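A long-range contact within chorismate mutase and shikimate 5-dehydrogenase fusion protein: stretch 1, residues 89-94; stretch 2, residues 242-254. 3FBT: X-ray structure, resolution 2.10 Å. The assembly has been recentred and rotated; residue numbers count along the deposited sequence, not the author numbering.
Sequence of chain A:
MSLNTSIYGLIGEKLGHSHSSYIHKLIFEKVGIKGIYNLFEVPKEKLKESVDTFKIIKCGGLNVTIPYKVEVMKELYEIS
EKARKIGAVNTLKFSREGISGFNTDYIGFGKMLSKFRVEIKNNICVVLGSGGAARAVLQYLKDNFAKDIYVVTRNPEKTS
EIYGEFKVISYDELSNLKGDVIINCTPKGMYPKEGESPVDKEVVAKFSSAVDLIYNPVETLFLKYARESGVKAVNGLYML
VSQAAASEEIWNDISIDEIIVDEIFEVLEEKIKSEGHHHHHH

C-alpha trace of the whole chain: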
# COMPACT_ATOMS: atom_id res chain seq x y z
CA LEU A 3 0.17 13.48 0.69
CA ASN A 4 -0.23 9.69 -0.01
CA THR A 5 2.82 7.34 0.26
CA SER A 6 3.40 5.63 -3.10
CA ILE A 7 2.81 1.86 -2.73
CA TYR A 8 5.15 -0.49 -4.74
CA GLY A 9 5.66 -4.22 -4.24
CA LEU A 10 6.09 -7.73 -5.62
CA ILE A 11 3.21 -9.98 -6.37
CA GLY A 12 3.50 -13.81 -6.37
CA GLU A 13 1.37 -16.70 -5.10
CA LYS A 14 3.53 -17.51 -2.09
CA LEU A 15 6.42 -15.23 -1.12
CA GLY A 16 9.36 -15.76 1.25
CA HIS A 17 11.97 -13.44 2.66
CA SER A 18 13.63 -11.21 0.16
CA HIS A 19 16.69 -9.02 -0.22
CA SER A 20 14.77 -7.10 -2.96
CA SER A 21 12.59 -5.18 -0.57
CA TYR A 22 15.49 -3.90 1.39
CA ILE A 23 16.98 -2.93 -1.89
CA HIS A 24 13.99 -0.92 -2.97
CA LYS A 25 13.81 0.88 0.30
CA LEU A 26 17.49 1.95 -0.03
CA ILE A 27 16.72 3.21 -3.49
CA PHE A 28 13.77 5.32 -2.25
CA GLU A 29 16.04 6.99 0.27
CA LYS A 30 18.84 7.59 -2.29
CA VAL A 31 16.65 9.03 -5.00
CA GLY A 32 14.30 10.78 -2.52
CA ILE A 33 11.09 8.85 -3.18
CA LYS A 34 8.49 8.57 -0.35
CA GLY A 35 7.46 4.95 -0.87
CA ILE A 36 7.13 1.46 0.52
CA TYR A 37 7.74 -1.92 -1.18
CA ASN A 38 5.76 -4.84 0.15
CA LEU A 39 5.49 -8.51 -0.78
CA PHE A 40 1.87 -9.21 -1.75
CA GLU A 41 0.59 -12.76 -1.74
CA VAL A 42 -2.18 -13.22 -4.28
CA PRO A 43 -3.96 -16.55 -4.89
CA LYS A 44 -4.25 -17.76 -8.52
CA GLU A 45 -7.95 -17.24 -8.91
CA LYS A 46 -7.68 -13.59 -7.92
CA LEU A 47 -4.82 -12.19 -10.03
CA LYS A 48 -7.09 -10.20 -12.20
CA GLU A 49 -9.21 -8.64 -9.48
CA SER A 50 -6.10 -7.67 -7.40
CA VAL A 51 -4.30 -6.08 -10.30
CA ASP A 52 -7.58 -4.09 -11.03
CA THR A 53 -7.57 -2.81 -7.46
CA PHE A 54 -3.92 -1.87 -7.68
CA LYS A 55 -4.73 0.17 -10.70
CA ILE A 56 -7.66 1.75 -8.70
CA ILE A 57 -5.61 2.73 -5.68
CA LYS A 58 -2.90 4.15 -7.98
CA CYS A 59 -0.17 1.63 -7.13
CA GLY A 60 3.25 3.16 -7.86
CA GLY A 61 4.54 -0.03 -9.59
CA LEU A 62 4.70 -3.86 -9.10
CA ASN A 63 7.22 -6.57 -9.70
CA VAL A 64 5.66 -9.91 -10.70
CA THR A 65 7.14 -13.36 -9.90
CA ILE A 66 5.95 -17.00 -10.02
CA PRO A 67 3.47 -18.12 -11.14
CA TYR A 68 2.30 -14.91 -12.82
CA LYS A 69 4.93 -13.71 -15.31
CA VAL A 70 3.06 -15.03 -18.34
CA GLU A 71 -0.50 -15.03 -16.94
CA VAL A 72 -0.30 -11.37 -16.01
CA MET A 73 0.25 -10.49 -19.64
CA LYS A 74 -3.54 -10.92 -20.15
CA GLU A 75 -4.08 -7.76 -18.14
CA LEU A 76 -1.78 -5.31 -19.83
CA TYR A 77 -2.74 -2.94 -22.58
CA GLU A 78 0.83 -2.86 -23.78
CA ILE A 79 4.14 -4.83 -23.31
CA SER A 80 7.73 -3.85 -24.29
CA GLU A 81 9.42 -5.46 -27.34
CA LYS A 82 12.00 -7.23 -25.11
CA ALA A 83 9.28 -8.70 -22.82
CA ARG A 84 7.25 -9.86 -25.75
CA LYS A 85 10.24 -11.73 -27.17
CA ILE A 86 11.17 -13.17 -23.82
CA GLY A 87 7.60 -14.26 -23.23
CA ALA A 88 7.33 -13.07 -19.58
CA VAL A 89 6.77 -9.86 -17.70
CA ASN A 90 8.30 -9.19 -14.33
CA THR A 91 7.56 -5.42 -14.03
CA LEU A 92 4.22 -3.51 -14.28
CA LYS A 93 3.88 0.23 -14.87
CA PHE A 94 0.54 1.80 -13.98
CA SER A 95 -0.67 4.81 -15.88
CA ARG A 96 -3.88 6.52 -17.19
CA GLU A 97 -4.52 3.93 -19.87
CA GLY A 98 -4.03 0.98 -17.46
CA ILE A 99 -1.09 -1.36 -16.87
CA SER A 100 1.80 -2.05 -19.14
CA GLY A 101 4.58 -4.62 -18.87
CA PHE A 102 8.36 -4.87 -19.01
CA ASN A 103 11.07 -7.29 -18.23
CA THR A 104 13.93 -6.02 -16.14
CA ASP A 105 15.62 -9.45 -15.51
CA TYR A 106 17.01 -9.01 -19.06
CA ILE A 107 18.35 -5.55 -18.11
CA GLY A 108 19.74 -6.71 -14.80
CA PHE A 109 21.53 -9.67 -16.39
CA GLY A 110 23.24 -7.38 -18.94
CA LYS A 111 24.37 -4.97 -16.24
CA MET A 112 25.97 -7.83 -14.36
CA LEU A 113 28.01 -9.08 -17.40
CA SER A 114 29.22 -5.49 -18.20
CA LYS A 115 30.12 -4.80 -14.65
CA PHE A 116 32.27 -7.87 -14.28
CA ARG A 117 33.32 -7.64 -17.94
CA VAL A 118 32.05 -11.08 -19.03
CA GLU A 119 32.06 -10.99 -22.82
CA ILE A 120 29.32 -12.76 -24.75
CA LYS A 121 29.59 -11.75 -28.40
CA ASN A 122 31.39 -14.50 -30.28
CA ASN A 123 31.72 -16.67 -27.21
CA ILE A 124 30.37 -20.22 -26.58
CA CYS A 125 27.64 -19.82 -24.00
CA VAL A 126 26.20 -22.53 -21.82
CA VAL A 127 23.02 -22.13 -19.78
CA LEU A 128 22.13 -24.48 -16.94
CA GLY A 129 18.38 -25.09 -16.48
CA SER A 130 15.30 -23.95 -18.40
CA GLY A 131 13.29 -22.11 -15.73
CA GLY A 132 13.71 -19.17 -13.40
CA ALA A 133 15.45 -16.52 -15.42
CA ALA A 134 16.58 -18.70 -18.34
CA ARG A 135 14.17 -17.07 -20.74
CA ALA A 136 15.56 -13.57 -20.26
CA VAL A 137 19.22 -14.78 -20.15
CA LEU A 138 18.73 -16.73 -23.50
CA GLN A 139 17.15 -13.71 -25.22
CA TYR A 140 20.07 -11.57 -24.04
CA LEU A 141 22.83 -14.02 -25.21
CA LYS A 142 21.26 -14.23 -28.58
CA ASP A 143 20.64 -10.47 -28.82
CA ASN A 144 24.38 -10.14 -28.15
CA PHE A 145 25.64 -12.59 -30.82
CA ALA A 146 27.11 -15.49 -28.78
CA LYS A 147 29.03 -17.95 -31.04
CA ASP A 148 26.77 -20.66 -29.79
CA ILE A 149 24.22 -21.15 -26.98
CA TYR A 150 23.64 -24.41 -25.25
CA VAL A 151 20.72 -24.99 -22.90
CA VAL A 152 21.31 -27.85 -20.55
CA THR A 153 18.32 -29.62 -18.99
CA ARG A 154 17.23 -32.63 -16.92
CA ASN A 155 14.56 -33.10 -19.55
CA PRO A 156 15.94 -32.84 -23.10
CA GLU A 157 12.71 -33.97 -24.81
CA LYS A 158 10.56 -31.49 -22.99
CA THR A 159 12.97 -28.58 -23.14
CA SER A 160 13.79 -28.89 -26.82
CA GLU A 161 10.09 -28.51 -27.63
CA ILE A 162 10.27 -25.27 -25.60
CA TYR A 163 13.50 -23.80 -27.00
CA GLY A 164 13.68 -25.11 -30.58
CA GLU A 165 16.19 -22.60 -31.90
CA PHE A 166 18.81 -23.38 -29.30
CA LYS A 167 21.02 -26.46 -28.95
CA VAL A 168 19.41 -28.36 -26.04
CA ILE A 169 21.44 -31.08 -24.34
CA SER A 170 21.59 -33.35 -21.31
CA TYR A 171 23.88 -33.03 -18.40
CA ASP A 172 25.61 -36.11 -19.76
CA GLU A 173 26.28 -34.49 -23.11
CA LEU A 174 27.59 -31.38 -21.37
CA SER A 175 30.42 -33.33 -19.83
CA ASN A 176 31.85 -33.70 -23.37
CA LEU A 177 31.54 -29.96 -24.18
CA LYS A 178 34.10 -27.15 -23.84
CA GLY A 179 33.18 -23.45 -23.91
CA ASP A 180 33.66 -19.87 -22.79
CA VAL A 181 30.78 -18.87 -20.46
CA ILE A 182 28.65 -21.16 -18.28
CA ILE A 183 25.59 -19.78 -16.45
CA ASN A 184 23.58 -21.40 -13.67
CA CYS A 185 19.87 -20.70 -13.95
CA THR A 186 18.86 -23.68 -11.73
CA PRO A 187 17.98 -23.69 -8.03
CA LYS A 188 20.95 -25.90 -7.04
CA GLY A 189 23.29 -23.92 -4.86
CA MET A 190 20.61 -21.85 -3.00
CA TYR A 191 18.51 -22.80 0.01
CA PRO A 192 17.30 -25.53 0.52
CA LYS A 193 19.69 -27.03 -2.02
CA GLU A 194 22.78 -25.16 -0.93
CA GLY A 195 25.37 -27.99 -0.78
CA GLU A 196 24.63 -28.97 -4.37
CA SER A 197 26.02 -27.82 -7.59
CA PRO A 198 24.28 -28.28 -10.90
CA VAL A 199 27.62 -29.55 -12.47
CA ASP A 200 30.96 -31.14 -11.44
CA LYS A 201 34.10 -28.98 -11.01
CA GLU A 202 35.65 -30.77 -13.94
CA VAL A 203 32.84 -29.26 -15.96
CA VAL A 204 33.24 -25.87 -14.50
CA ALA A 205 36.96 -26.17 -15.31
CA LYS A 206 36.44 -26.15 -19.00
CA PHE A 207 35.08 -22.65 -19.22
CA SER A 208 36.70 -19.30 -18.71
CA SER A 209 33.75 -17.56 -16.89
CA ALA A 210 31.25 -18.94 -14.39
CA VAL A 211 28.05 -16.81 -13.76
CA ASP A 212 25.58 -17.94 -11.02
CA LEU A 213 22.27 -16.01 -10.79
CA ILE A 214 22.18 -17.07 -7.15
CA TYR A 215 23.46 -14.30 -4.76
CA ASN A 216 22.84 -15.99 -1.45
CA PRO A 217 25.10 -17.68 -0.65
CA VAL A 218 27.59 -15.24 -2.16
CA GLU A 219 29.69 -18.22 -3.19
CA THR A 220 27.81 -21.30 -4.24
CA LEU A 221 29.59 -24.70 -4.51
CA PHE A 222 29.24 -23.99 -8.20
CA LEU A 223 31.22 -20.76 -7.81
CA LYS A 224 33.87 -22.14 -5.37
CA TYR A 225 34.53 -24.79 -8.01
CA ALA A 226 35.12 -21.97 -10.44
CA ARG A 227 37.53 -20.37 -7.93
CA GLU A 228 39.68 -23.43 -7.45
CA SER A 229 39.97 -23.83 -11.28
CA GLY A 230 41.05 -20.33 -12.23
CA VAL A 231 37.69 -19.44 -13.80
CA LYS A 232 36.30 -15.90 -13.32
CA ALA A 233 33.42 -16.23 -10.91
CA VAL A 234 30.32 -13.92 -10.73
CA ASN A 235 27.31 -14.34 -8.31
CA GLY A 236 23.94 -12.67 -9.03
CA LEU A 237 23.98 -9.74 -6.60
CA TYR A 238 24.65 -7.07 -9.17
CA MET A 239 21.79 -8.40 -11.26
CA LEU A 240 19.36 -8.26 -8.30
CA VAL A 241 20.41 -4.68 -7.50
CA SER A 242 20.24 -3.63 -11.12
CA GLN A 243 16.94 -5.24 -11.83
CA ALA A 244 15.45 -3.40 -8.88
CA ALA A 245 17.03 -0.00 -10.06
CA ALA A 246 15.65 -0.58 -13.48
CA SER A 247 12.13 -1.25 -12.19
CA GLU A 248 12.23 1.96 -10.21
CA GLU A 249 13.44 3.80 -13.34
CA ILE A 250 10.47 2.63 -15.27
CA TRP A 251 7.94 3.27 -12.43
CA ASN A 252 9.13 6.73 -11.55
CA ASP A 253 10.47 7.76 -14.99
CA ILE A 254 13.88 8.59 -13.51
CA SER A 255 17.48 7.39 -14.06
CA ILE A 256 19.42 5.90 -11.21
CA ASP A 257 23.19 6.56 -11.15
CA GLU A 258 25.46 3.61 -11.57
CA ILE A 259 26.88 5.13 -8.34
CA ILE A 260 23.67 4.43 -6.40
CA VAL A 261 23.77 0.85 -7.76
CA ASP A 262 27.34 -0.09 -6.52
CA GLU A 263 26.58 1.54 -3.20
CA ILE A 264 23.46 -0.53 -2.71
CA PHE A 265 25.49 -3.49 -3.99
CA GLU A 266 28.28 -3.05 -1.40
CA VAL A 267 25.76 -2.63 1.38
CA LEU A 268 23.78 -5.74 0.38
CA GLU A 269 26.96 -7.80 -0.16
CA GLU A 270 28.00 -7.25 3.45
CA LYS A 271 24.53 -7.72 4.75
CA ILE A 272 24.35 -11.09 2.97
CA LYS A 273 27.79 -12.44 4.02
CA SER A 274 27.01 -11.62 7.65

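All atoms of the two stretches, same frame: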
# COMPACT_ATOMS: atom_id res chain seq x y z
N VAL A 89 6.71 -11.23 -18.19
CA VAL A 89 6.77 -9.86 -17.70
C VAL A 89 7.12 -9.94 -16.27
O VAL A 89 6.48 -10.71 -15.54
CB VAL A 89 5.39 -9.16 -17.96
CG1 VAL A 89 5.19 -7.98 -17.04
CG2 VAL A 89 5.32 -8.72 -19.47
N ASN A 90 8.14 -9.21 -15.80
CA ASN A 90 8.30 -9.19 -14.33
C ASN A 90 8.08 -7.80 -13.73
O ASN A 90 8.30 -7.64 -12.55
CB ASN A 90 9.69 -9.67 -13.88
CG ASN A 90 10.72 -8.63 -14.16
OD1 ASN A 90 10.52 -7.83 -15.04
ND2 ASN A 90 11.83 -8.61 -13.40
N THR A 91 7.67 -6.80 -14.54
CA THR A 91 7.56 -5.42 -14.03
C THR A 91 6.30 -4.75 -14.65
O THR A 91 6.08 -4.85 -15.86
CB THR A 91 8.78 -4.55 -14.47
OG1 THR A 91 10.00 -5.10 -13.97
CG2 THR A 91 8.63 -3.07 -14.05
N LEU A 92 5.46 -4.11 -13.82
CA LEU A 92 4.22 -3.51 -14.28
C LEU A 92 4.24 -2.02 -13.98
O LEU A 92 4.58 -1.64 -12.90
CB LEU A 92 3.00 -4.15 -13.63
CG LEU A 92 2.98 -5.69 -13.58
CD1 LEU A 92 1.68 -6.09 -12.92
CD2 LEU A 92 2.99 -6.25 -14.99
N LYS A 93 3.97 -1.22 -14.99
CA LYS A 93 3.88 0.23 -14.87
C LYS A 93 2.40 0.63 -14.97
O LYS A 93 1.69 0.20 -15.89
CB LYS A 93 4.61 0.89 -16.03
CG LYS A 93 4.76 2.47 -15.92
CD LYS A 93 5.39 3.02 -17.26
CE LYS A 93 5.56 4.57 -17.29
NZ LYS A 93 6.10 4.99 -15.94
N PHE A 94 1.93 1.38 -14.00
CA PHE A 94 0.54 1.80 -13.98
C PHE A 94 0.47 3.17 -14.60
O PHE A 94 1.28 4.04 -14.28
CB PHE A 94 0.04 1.86 -12.53
CG PHE A 94 -0.10 0.49 -11.93
CD1 PHE A 94 -1.32 -0.18 -11.99
CD2 PHE A 94 0.99 -0.16 -11.40
CE1 PHE A 94 -1.49 -1.45 -11.48
CE2 PHE A 94 0.86 -1.47 -10.88
CZ PHE A 94 -0.35 -2.14 -10.92
N SER A 242 20.59 -4.34 -9.85
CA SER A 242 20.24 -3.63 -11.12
C SER A 242 18.84 -3.82 -11.61
O SER A 242 18.26 -2.94 -12.24
CB SER A 242 21.19 -4.05 -12.27
OG SER A 242 22.51 -3.80 -11.82
N GLN A 243 18.33 -5.04 -11.48
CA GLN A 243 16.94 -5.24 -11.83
C GLN A 243 16.05 -4.37 -10.95
O GLN A 243 15.12 -3.81 -11.43
CB GLN A 243 16.53 -6.72 -11.78
CG GLN A 243 15.12 -6.98 -12.17
CD GLN A 243 14.18 -7.05 -10.93
OE1 GLN A 243 13.28 -6.19 -10.72
NE2 GLN A 243 14.37 -8.08 -10.13
N ALA A 244 16.33 -4.24 -9.68
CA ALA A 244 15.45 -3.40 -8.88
C ALA A 244 15.56 -1.87 -9.31
O ALA A 244 14.53 -1.16 -9.45
CB ALA A 244 15.79 -3.61 -7.42
N ALA A 245 16.80 -1.38 -9.54
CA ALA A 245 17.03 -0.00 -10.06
C ALA A 245 16.26 0.23 -11.34
O ALA A 245 15.53 1.25 -11.57
CB ALA A 245 18.59 0.28 -10.29
N ALA A 246 16.35 -0.75 -12.21
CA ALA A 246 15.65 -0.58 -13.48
C ALA A 246 14.11 -0.56 -13.31
O ALA A 246 13.42 0.08 -14.06
CB ALA A 246 16.12 -1.64 -14.53
N SER A 247 13.57 -1.32 -12.36
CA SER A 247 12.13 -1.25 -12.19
C SER A 247 11.76 0.14 -11.77
O SER A 247 10.73 0.68 -12.23
CB SER A 247 11.60 -2.32 -11.17
OG SER A 247 11.91 -3.62 -11.73
N GLU A 248 12.57 0.70 -10.86
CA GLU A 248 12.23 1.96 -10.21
C GLU A 248 12.34 3.06 -11.26
O GLU A 248 11.57 4.05 -11.19
CB GLU A 248 13.18 2.31 -9.06
CG GLU A 248 12.96 1.52 -7.78
CD GLU A 248 11.59 1.74 -7.14
OE1 GLU A 248 10.89 2.75 -7.45
OE2 GLU A 248 11.20 0.86 -6.32
N GLU A 249 13.28 2.87 -12.22
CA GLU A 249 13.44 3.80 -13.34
C GLU A 249 12.19 3.80 -14.16
O GLU A 249 11.71 4.84 -14.54
CB GLU A 249 14.64 3.44 -14.25
CG GLU A 249 16.07 3.58 -13.54
CD GLU A 249 17.23 3.11 -14.47
OE1 GLU A 249 18.38 3.52 -14.23
OE2 GLU A 249 17.01 2.36 -15.46
N ILE A 250 11.65 2.63 -14.46
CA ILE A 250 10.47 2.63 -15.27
C ILE A 250 9.22 3.16 -14.52
O ILE A 250 8.37 3.87 -15.10
CB ILE A 250 10.21 1.21 -15.79
CG1 ILE A 250 11.28 0.77 -16.85
CG2 ILE A 250 8.79 1.09 -16.23
CD1 ILE A 250 11.44 -0.83 -16.91
N TRP A 251 9.08 2.82 -13.23
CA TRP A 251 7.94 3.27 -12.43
C TRP A 251 7.91 4.80 -12.26
O TRP A 251 6.89 5.44 -12.42
CB TRP A 251 7.91 2.60 -11.01
CG TRP A 251 7.70 1.08 -11.07
CD1 TRP A 251 6.97 0.41 -11.97
CD2 TRP A 251 8.21 0.09 -10.13
NE1 TRP A 251 7.04 -0.99 -11.68
CE2 TRP A 251 7.82 -1.16 -10.57
CE3 TRP A 251 8.99 0.19 -8.98
CZ2 TRP A 251 8.15 -2.34 -9.86
CZ3 TRP A 251 9.32 -0.93 -8.31
CH2 TRP A 251 8.92 -2.20 -8.75
N ASN A 252 9.05 5.36 -11.90
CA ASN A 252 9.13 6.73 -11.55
C ASN A 252 9.70 7.59 -12.65
O ASN A 252 9.94 8.76 -12.43
CB ASN A 252 9.95 6.84 -10.30
CG ASN A 252 9.37 6.00 -9.20
OD1 ASN A 252 8.19 6.16 -8.86
ND2 ASN A 252 10.13 5.01 -8.72
N ASP A 253 9.88 7.03 -13.84
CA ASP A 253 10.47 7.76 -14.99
C ASP A 253 11.63 8.60 -14.57
O ASP A 253 11.61 9.84 -14.76
CB ASP A 253 9.40 8.63 -15.64
CG ASP A 253 8.41 7.79 -16.43
OD1 ASP A 253 8.90 6.97 -17.25
OD2 ASP A 253 7.16 7.89 -16.23
N ILE A 254 12.62 7.95 -13.93
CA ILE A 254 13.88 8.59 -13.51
C ILE A 254 15.06 7.76 -14.04
O ILE A 254 14.85 6.68 -14.58
CB ILE A 254 14.00 8.64 -11.95
CG1 ILE A 254 13.76 7.25 -11.32
CG2 ILE A 254 13.07 9.68 -11.34
CD1 ILE A 254 14.23 7.16 -9.82

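Strand 91-94 runs nearly parallel to the helix that includes Ser242 to Trp251, with an angle of 17° between their directions and a closest axis approach of 8.2 Å. Lys93 makes the main polar contacts. Its CA-to-CB bond points sideways, but the chain is extended through chi3, and its end reaches the last part of the helix. There Lys93 NZ donates to Ile250 O at 2.7 Å. No backbone N in the stretch bonds to Ile250 O; Ile254 N, the usual i+4 donor, bonds to Glu249 O at 3.3 Å. Lys93 NZ also forms a salt bridge with Asp253 OD2 at 3.1 Å. Asp253 has positive phi and is the first residue to leave helical geometry. The aliphatic part of Lys93 packs on Ile250, with Lys93 CD 4.0 Å from Ile250 CG2.

Trp251 NE1 donates to Leu92 O at 2.8 Å. The N-H...O angle of 124° makes this bond weak, although the distance is short. Leu92 O lies at the ring edge, near its plane. Thr91 CG2 approaches Trp251 NE1 at 3.5 Å.

Thr91 OG1 donates to Asn90 OD1 within its own stretch, at 3.0 Å. Thr91 OG1 also lies 3.3 Å from Ser247 OG. Asn90 ND2 is 3.7 Å from Gln243 CD and is hydrogen-bonded elsewhere in the structure.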